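CREG-like beta-barrel domain-containing protein (Agrobacterium tumefaciens, PDB 3DNH) is of unknown function but has a CREG-like beta-barrel domain related to the FMN-binding split barrels of the pyridoxamine 5'-phosphate oxidase family. Local coordinates at residues 33-38 / 103-108; 87-92 / 147-152; 201-206 / 224-229. One frame throughout, in Å; residues are numbered along the deposited sequence. Where two conformers were deposited one is given.

How the contacts relate
All three contacts are apolar, and side-chain hydrogen bonds probably join contact 1 to each of the other two. Contacts 1 and 2 both involve the six-stranded barrel: strands 88-93 and 106-115 follow each other in the chain and lie side by side in the sheet, and T108 OG1 of contact 1 lies 3.0 Å from T92 OG1 of contact 2, a probable hydrogen bond. Both also touch the second subunit. Contact 3 belongs to the separate three-stranded sheet, joined to contact 1 by a probable hydrogen bond of 2.7 Å from H37 ND1 to D225 OD2. Contacts 2 and 3 do not meet; their centres are about 27 Å apart, on opposite sides of the chain's centre.

Contact 1. Residues 33-38 / 103-108; sequences RDVLHT and TLPRLT
Helix 28-38 packs here against the barrel at the start of strand 106-115, and V35 is the residue that meets both P105 and L107. The two methyls of V35 divide the work. CG1 stands anti to the backbone N (chi1 177°), which leaves CG2 beside that N; CG1 then lies 3.7 Å from L107 CB, while CG2 rests 3.9 Å from P105 CG and equally close to the ring's CB. The valine and the proline meet at a slant, whereas V35 and L107 run past one another in opposite directions, so the methyl touches the root of the leucine.

The far end of L107 goes to the next helical residue. Its CD2 methyl lies 4.0 Å from L36 CB and 3.9 Å from L36 N, close in against the helix backbone. No hydrogen bond crosses between the segments. Within the segments, two side-chain bonds form: R106 NH2 donates to L104 O over 3.0 Å, with the oxygen in the guanidinium plane and the N-H...O angle 163°, a bond that holds the arginine back against the residues leading into the strand. T38 OG1 donates to D34 O at 2.6 Å, from above the carbonyl plane.

Other strands enlarge the apolar layer: V35 also touches L93, and L107 touches V154 and I156 of strand 144-157. Away from the barrel, R33 forms a salt bridge with D222 and packs on W236, so the same helix faces the three-stranded sheet as well. R106 and T108 pack on T57 and Y55 of the second subunit, respectively. A helix laid on strands of an antiparallel barrel in this way fits the split-barrel fold of the pyridoxamine 5'-phosphate oxidase family.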
loop_
_atom_site.group_PDB
_atom_site.type_symbol
_atom_site.label_atom_id
_atom_site.label_comp_id
_atom_site.label_asym_id
_atom_site.label_seq_id
_atom_site.Cartn_x
_atom_site.Cartn_y
_atom_site.Cartn_z
ATOM N N ARG A 33 -2.658 14.373 -9.774
ATOM C CA ARG A 33 -2.011 13.973 -11.021
ATOM C C ARG A 33 -0.560 13.601 -10.763
ATOM O O ARG A 33 -0.014 12.725 -11.425
ATOM C CB ARG A 33 -2.161 15.060 -12.101
ATOM C CG ARG A 33 -3.545 15.007 -12.754
ATOM C CD ARG A 33 -3.711 16.042 -13.871
ATOM N NE ARG A 33 -3.060 15.568 -15.094
ATOM C CZ ARG A 33 -2.689 16.376 -16.065
ATOM N NH1 ARG A 33 -2.951 17.667 -15.941
ATOM N NH2 ARG A 33 -2.089 15.894 -17.159
ATOM N N ASP A 34 0.040 14.232 -9.768
ATOM C CA ASP A 34 1.408 13.905 -9.375
ATOM C C ASP A 34 1.481 12.549 -8.723
ATOM O O ASP A 34 2.351 11.756 -9.057
ATOM C CB ASP A 34 1.990 14.955 -8.430
ATOM C CG ASP A 34 3.494 15.069 -8.560
ATOM O OD1 ASP A 34 3.991 15.198 -9.711
ATOM O OD2 ASP A 34 4.180 15.055 -7.511
ATOM N N VAL A 35 0.548 12.259 -7.821
ATOM C CA VAL A 35 0.470 10.910 -7.208
ATOM C C VAL A 35 0.191 9.868 -8.270
ATOM O O VAL A 35 0.722 8.732 -8.228
ATOM C CB VAL A 35 -0.656 10.828 -6.131
ATOM C CG1 VAL A 35 -0.776 9.408 -5.573
ATOM C CG2 VAL A 35 -0.369 11.808 -4.994
ATOM N N LEU A 36 -0.698 10.223 -9.195
ATOM C CA LEU A 36 -1.034 9.336 -10.275
ATOM C C LEU A 36 0.211 8.895 -11.053
ATOM O O LEU A 36 0.385 7.685 -11.339
ATOM C CB LEU A 36 -2.031 9.969 -11.225
ATOM C CG LEU A 36 -2.398 9.205 -12.500
ATOM C CD1 LEU A 36 -3.224 7.968 -12.242
ATOM C CD2 LEU A 36 -3.157 10.217 -13.399
ATOM N N HIS A 37 1.068 9.853 -11.359
ATOM C CA HIS A 37 2.181 9.579 -12.248
ATOM C C HIS A 37 3.429 9.032 -11.568
ATOM O O HIS A 37 4.343 8.524 -12.245
ATOM C CB HIS A 37 2.512 10.814 -13.084
ATOM C CG HIS A 37 1.554 11.038 -14.236
ATOM N ND1 HIS A 37 1.824 10.607 -15.520
ATOM C CD2 HIS A 37 0.337 11.638 -14.293
ATOM C CE1 HIS A 37 0.802 10.908 -16.316
ATOM N NE2 HIS A 37 -0.109 11.541 -15.595
ATOM N N THR A 38 3.498 9.189 -10.255
ATOM C CA THR A 38 4.735 8.913 -9.550
ATOM C C THR A 38 4.570 7.824 -8.494
ATOM O O THR A 38 5.475 7.618 -7.669
ATOM C CB THR A 38 5.374 10.198 -8.918
ATOM O OG1 THR A 38 4.460 10.790 -7.967
ATOM C CG2 THR A 38 5.748 11.237 -9.995
ATOM N N THR A 103 0.674 10.000 6.614
ATOM C CA THR A 103 1.406 11.237 6.279
ATOM C C THR A 103 1.356 11.553 4.781
ATOM O O THR A 103 1.672 12.659 4.362
ATOM C CB THR A 103 2.931 11.158 6.680
ATOM O OG1 THR A 103 3.580 10.132 5.898
ATOM C CG2 THR A 103 3.115 10.875 8.152
ATOM N N LEU A 104 0.980 10.585 3.973
ATOM C CA LEU A 104 1.100 10.715 2.539
ATOM C C LEU A 104 -0.161 11.206 1.874
ATOM O O LEU A 104 -1.219 10.937 2.357
ATOM C CB LEU A 104 1.432 9.352 1.937
ATOM C CG LEU A 104 2.556 8.506 2.502
ATOM C CD1 LEU A 104 2.692 7.209 1.825
ATOM C CD2 LEU A 104 3.820 9.247 2.452
ATOM N N PRO A 105 -0.043 11.872 0.730
ATOM C CA PRO A 105 -1.243 12.048 -0.094
ATOM C C PRO A 105 -1.653 10.682 -0.622
ATOM O O PRO A 105 -0.795 9.853 -0.925
ATOM C CB PRO A 105 -0.767 12.940 -1.241
ATOM C CG PRO A 105 0.693 12.685 -1.333
ATOM C CD PRO A 105 1.134 12.494 0.109
ATOM N N ARG A 106 -2.945 10.424 -0.677
ATOM C CA ARG A 106 -3.424 9.130 -1.058
ATOM C C ARG A 106 -4.530 9.338 -2.076
ATOM O O ARG A 106 -5.527 10.010 -1.791
ATOM C CB ARG A 106 -3.966 8.357 0.145
ATOM C CG ARG A 106 -2.904 7.681 0.973
ATOM C CD ARG A 106 -2.704 8.326 2.282
ATOM N NE ARG A 106 -3.899 8.287 3.102
ATOM C CZ ARG A 106 -4.207 9.195 4.012
ATOM N NH1 ARG A 106 -5.318 9.048 4.703
ATOM N NH2 ARG A 106 -3.407 10.245 4.239
ATOM N N LEU A 107 -4.304 8.799 -3.267
ATOM C CA LEU A 107 -5.250 8.938 -4.346
ATOM C C LEU A 107 -6.049 7.659 -4.505
ATOM O O LEU A 107 -5.475 6.594 -4.772
ATOM C CB LEU A 107 -4.520 9.358 -5.633
ATOM C CG LEU A 107 -5.302 9.284 -6.932
ATOM C CD1 LEU A 107 -6.288 10.473 -6.973
ATOM C CD2 LEU A 107 -4.361 9.318 -8.101
ATOM N N THR A 108 -7.364 7.751 -4.286
ATOM C CA THR A 108 -8.238 6.602 -4.505
ATOM C C THR A 108 -9.000 6.756 -5.823
ATOM O O THR A 108 -9.642 7.775 -6.053
ATOM C CB THR A 108 -9.206 6.363 -3.308
ATOM O OG1 THR A 108 -8.429 6.111 -2.139
ATOM C CG2 THR A 108 -10.081 5.147 -3.565
#

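Contact 2. Residues 87-92 / 147-152; sequences ARISVT and YRLRTE
Apolar contact alone joins I89 and V91 to L149 inside the antiparallel barrel of the split-barrel fold. Strands 88-93 and 144-157 are not neighbours in the sheet: strand 106-115 runs between them and pairs with each, so the two segments meet through inward-pointing side chains, with the CA atoms of I89 and L149 8.3 Å apart. L149 serves both partners, one methyl each. Its CD1 lies 3.8 Å from I89 CD1 and 3.9 Å from I89 CG1, the two side chains meeting aslant. With chi1 at 64°, I89 CG1 sits between the backbone N and the carbonyl carbon, a crowded position that places it, and the CD1 beyond it, against L149 CD1. Around this cluster, I89 also packs on L44 and T46 of strand 41-47, on F71 and on M83 of helix 78-85, and V91 packs on L44; L109, on the intervening strand, touches L149.

Hydrogen bonds and charges belong to the surroundings. Backbone bonds join I89 to G111 and V91 to L109 on one flank, and S90 to A45 and T92 to A43 on the other. S90 points away from 147-152, its OG bonding T56 OG1 of the second subunit, and R88 makes a cation-pi contact with Y53 of that subunit.

The second apolar pair is more direct than the first: V91 and L149 meet tip to tip, with V91 CG2 3.8 Å from L149 CD2.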
loop_
_atom_site.group_PDB
_atom_site.type_symbol
_atom_site.label_atom_id
_atom_site.label_comp_id
_atom_site.label_asym_id
_atom_site.label_seq_id
_atom_site.Cartn_x
_atom_site.Cartn_y
_atom_site.Cartn_z
ATOM N N ALA A 87 -16.234 -6.776 -12.397
ATOM C CA ALA A 87 -15.111 -5.896 -12.762
ATOM C C ALA A 87 -14.968 -4.639 -11.890
ATOM O O ALA A 87 -14.030 -3.887 -12.081
ATOM C CB ALA A 87 -15.178 -5.510 -14.274
ATOM N N ARG A 88 -15.889 -4.399 -10.954
ATOM C CA ARG A 88 -15.814 -3.229 -10.074
ATOM C C ARG A 88 -14.620 -3.351 -9.121
ATOM O O ARG A 88 -14.493 -4.342 -8.370
ATOM C CB ARG A 88 -17.108 -3.037 -9.285
ATOM C CG ARG A 88 -18.291 -2.726 -10.176
ATOM C CD ARG A 88 -19.532 -2.555 -9.352
ATOM N NE ARG A 88 -19.961 -3.812 -8.774
ATOM C CZ ARG A 88 -20.982 -3.941 -7.930
ATOM N NH1 ARG A 88 -21.296 -5.137 -7.480
ATOM N NH2 ARG A 88 -21.684 -2.882 -7.534
ATOM N N ILE A 89 -13.725 -2.370 -9.198
ATOM C CA ILE A 89 -12.478 -2.351 -8.400
ATOM C C ILE A 89 -12.223 -0.973 -7.809
ATOM O O ILE A 89 -12.838 0.020 -8.233
ATOM C CB ILE A 89 -11.211 -2.778 -9.230
ATOM C CG1 ILE A 89 -10.876 -1.817 -10.389
ATOM C CG2 ILE A 89 -11.391 -4.221 -9.779
ATOM C CD1 ILE A 89 -9.386 -1.991 -10.925
ATOM N N SER A 90 -11.310 -0.914 -6.829
ATOM C CA SER A 90 -10.793 0.346 -6.323
ATOM C C SER A 90 -9.273 0.229 -6.185
ATOM O O SER A 90 -8.772 -0.831 -5.818
ATOM C CB SER A 90 -11.423 0.697 -4.968
ATOM O OG SER A 90 -10.947 1.952 -4.481
ATOM N N VAL A 91 -8.541 1.314 -6.459
ATOM C CA VAL A 91 -7.083 1.330 -6.208
ATOM C C VAL A 91 -6.721 2.547 -5.385
ATOM O O VAL A 91 -7.390 3.576 -5.493
ATOM C CB VAL A 91 -6.221 1.332 -7.518
ATOM C CG1 VAL A 91 -6.510 0.127 -8.352
ATOM C CG2 VAL A 91 -6.489 2.601 -8.353
ATOM N N THR A 92 -5.721 2.406 -4.524
ATOM C CA THR A 92 -5.175 3.563 -3.838
ATOM C C THR A 92 -3.715 3.636 -4.186
ATOM O O THR A 92 -2.968 2.692 -3.987
ATOM C CB THR A 92 -5.410 3.561 -2.328
ATOM O OG1 THR A 92 -6.827 3.549 -2.099
ATOM C CG2 THR A 92 -4.779 4.843 -1.629
ATOM N N TYR A 147 -4.731 -5.543 -17.369
ATOM C CA TYR A 147 -5.989 -4.776 -17.180
ATOM C C TYR A 147 -5.720 -3.291 -17.180
ATOM O O TYR A 147 -4.708 -2.891 -16.694
ATOM C CB TYR A 147 -6.558 -5.061 -15.809
ATOM C CG TYR A 147 -6.748 -6.504 -15.456
ATOM C CD1 TYR A 147 -8.007 -7.106 -15.551
ATOM C CD2 TYR A 147 -5.687 -7.244 -14.934
ATOM C CE1 TYR A 147 -8.195 -8.444 -15.172
ATOM C CE2 TYR A 147 -5.849 -8.533 -14.590
ATOM C CZ TYR A 147 -7.101 -9.137 -14.699
ATOM O OH TYR A 147 -7.213 -10.426 -14.315
ATOM N N ARG A 148 -6.643 -2.461 -17.668
ATOM C CA ARG A 148 -6.528 -1.037 -17.337
ATOM C C ARG A 148 -7.730 -0.574 -16.523
ATOM O O ARG A 148 -8.843 -1.144 -16.613
ATOM C CB ARG A 148 -6.222 -0.140 -18.577
ATOM C CG ARG A 148 -7.238 -0.244 -19.652
ATOM C CD ARG A 148 -7.073 0.820 -20.758
ATOM N NE ARG A 148 -5.909 0.611 -21.598
ATOM C CZ ARG A 148 -5.897 -0.103 -22.729
ATOM N NH1 ARG A 148 -6.985 -0.724 -23.183
ATOM N NH2 ARG A 148 -4.771 -0.224 -23.406
ATOM N N LEU A 149 -7.477 0.416 -15.682
ATOM C CA LEU A 149 -8.509 0.977 -14.848
ATOM C C LEU A 149 -9.346 1.910 -15.702
ATOM O O LEU A 149 -8.808 2.823 -16.341
ATOM C CB LEU A 149 -7.900 1.721 -13.643
ATOM C CG LEU A 149 -8.924 2.451 -12.766
ATOM C CD1 LEU A 149 -9.955 1.517 -12.155
ATOM C CD2 LEU A 149 -8.189 3.244 -11.690
ATOM N N ARG A 150 -10.654 1.658 -15.727
ATOM C CA ARG A 150 -11.596 2.636 -16.225
ATOM C C ARG A 150 -12.075 3.438 -15.023
ATOM O O ARG A 150 -12.892 2.953 -14.256
ATOM C CB ARG A 150 -12.790 1.941 -16.872
ATOM C CG ARG A 150 -13.582 2.863 -17.762
ATOM C CD ARG A 150 -14.928 2.310 -18.204
ATOM N NE ARG A 150 -14.987 0.853 -18.350
ATOM C CZ ARG A 150 -16.122 0.157 -18.400
ATOM N NH1 ARG A 150 -17.281 0.779 -18.320
ATOM N NH2 ARG A 150 -16.114 -1.164 -18.531
ATOM N N THR A 151 -11.563 4.651 -14.848
ATOM C CA THR A 151 -11.822 5.419 -13.618
ATOM C C THR A 151 -13.220 6.024 -13.694
ATOM O O THR A 151 -13.564 6.678 -14.702
ATOM C CB THR A 151 -10.773 6.535 -13.421
ATOM O OG1 THR A 151 -9.485 5.934 -13.173
ATOM C CG2 THR A 151 -11.128 7.418 -12.224
ATOM N N GLU A 152 -14.018 5.818 -12.636
ATOM C CA GLU A 152 -15.351 6.374 -12.575
ATOM C C GLU A 152 -15.517 7.365 -11.426
ATOM O O GLU A 152 -16.455 8.152 -11.414
ATOM C CB GLU A 152 -16.408 5.258 -12.470
ATOM C CG GLU A 152 -16.373 4.301 -13.624
ATOM C CD GLU A 152 -17.409 3.231 -13.515
ATOM O OE1 GLU A 152 -17.201 2.251 -12.782
ATOM O OE2 GLU A 152 -18.437 3.358 -14.189
#

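Contact 3. Residues 201-206 / 224-229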
loop_
_atom_site.group_PDB
_atom_site.type_symbol
_atom_site.label_atom_id
_atom_site.label_comp_id
_atom_site.label_asym_id
_atom_site.label_seq_id
_atom_site.Cartn_x
_atom_site.Cartn_y
_atom_site.Cartn_z
ATOM N N SER A 201 18.337 11.839 -15.883
ATOM C CA SER A 201 18.613 12.149 -14.475
ATOM C C SER A 201 18.572 13.668 -14.208
ATOM O O SER A 201 17.986 14.103 -13.201
ATOM C CB SER A 201 19.939 11.532 -14.064
ATOM O OG SER A 201 20.165 11.720 -12.680
ATOM N N ARG A 202 19.099 14.481 -15.132
ATOM C CA ARG A 202 18.923 15.948 -15.050
ATOM C C ARG A 202 17.449 16.372 -15.001
ATOM O O ARG A 202 17.080 17.288 -14.245
ATOM C CB ARG A 202 19.652 16.687 -16.176
ATOM C CG ARG A 202 21.152 16.782 -15.934
ATOM C CD ARG A 202 21.977 17.161 -17.180
ATOM N NE ARG A 202 21.459 18.346 -17.872
ATOM C CZ ARG A 202 22.205 19.256 -18.514
ATOM N NH1 ARG A 202 21.607 20.286 -19.117
ATOM N NH2 ARG A 202 23.541 19.161 -18.540
ATOM N N LEU A 203 16.629 15.736 -15.818
ATOM C CA LEU A 203 15.172 16.011 -15.857
ATOM C C LEU A 203 14.495 15.551 -14.578
ATOM O O LEU A 203 13.618 16.253 -14.063
ATOM C CB LEU A 203 14.489 15.331 -17.063
ATOM C CG LEU A 203 15.019 15.693 -18.451
ATOM C CD1 LEU A 203 14.377 14.799 -19.506
ATOM C CD2 LEU A 203 14.734 17.187 -18.763
ATOM N N ALA A 204 14.914 14.389 -14.060
ATOM C CA ALA A 204 14.344 13.886 -12.820
ATOM C C ALA A 204 14.677 14.815 -11.640
ATOM O O ALA A 204 13.819 15.080 -10.787
ATOM C CB ALA A 204 14.793 12.491 -12.561
ATOM N N VAL A 205 15.906 15.331 -11.610
ATOM C CA VAL A 205 16.290 16.292 -10.566
ATOM C C VAL A 205 15.466 17.585 -10.668
ATOM O O VAL A 205 14.975 18.047 -9.660
ATOM C CB VAL A 205 17.839 16.509 -10.444
ATOM C CG1 VAL A 205 18.581 15.168 -10.328
ATOM C CG2 VAL A 205 18.375 17.295 -11.597
ATOM N N LEU A 206 15.277 18.123 -11.885
ATOM C CA LEU A 206 14.320 19.239 -12.142
ATOM C C LEU A 206 12.913 18.954 -11.621
ATOM O O LEU A 206 12.207 19.854 -11.168
ATOM C CB LEU A 206 14.186 19.533 -13.644
ATOM C CG LEU A 206 14.956 20.583 -14.456
ATOM C CD1 LEU A 206 16.008 19.977 -15.289
ATOM C CD2 LEU A 206 13.940 21.280 -15.381
ATOM N N ILE A 224 6.640 14.880 -18.628
ATOM C CA ILE A 224 7.496 13.754 -18.925
ATOM C C ILE A 224 7.554 12.870 -17.689
ATOM O O ILE A 224 7.846 13.362 -16.574
ATOM C CB ILE A 224 8.981 14.219 -19.269
ATOM C CG1 ILE A 224 9.023 15.209 -20.456
ATOM C CG2 ILE A 224 9.896 12.931 -19.506
ATOM C CD1 ILE A 224 10.396 15.998 -20.622
ATOM N N ASP A 225 7.334 11.570 -17.880
ATOM C CA ASP A 225 7.400 10.667 -16.767
ATOM C C ASP A 225 8.748 10.054 -16.848
ATOM O O ASP A 225 9.197 9.724 -17.954
ATOM C CB ASP A 225 6.331 9.585 -16.872
ATOM C CG ASP A 225 4.936 10.076 -16.403
ATOM O OD1 ASP A 225 4.781 11.186 -15.866
ATOM O OD2 ASP A 225 3.998 9.311 -16.560
ATOM N N LEU A 226 9.387 9.870 -15.684
ATOM C CA LEU A 226 10.700 9.180 -15.586
ATOM C C LEU A 226 10.701 8.090 -14.539
ATOM O O LEU A 226 9.932 8.157 -13.576
ATOM C CB LEU A 226 11.844 10.178 -15.315
ATOM C CG LEU A 226 11.832 11.381 -16.263
ATOM C CD1 LEU A 226 11.367 12.593 -15.532
ATOM C CD2 LEU A 226 13.222 11.533 -16.827
ATOM N N ALA A 227 11.547 7.072 -14.742
ATOM C CA ALA A 227 11.754 6.034 -13.759
ATOM C C ALA A 227 13.238 5.715 -13.533
ATOM O O ALA A 227 14.086 5.827 -14.447
ATOM C CB ALA A 227 10.943 4.734 -14.115
ATOM N N SER A 228 13.535 5.366 -12.281
ATOM C CA SER A 228 14.799 4.738 -11.895
ATOM C C SER A 228 14.395 3.450 -11.223
ATOM O O SER A 228 13.210 3.114 -11.209
ATOM C CB SER A 228 15.571 5.614 -10.932
ATOM O OG SER A 228 14.924 5.658 -9.673
ATOM N N ALA A 229 15.364 2.717 -10.674
ATOM C CA ALA A 229 15.076 1.479 -9.968
ATOM C C ALA A 229 14.223 1.653 -8.691
ATOM O O ALA A 229 13.285 0.889 -8.479
ATOM C CB ALA A 229 16.359 0.750 -9.644
#
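L226 fills the close part of this interface, its two methyls directed at neighbouring residues of helix 199-206. CD2 comes to 4.0 Å from L203 CB, at the base of that side chain, while CD1 lies 4.2 Å from A204 CA, so the leucine reaches the helix backbone itself where the alanine offers little bulk. The CA atoms of A204 and L226 are accordingly 6.6 Å apart, the nearest pair between the segments. With L226 CG anti to the carbonyl carbon and beside the backbone N (chi1 -49°), the fork of the leucine is turned to the helix, and its two methyls can split between L203 and A204. W214 and I216 also pack against L226, and W214 touches A204.

Contact is slacker toward I224. The end of L203 extends past L226, and its CD1 is 4.3 Å from I224 CD1, methyl to methyl, the longest of the residue contacts. Here L251 of helix 244-254 touches both L203 and I224, and F247 adds to the cover over I224.

This is a helix laid across one face of a three-stranded antiparallel sheet. Segment 224-227 lies on the middle strand, flanked by 215-220 and 232-236, and the axes of the two short segments pass 9.0 Å apart with their directions at 110°, so the helix crosses the strand steeply. I224 and L226 face the helix; D225 and A227 belong to the other face, where D225 forms a salt bridge with R234.

On the outer side of the helix the packing gives way to solvent. R202 points away from the strand and is exposed, as are V205 and L206. Past the strand's end, A229 lies exposed.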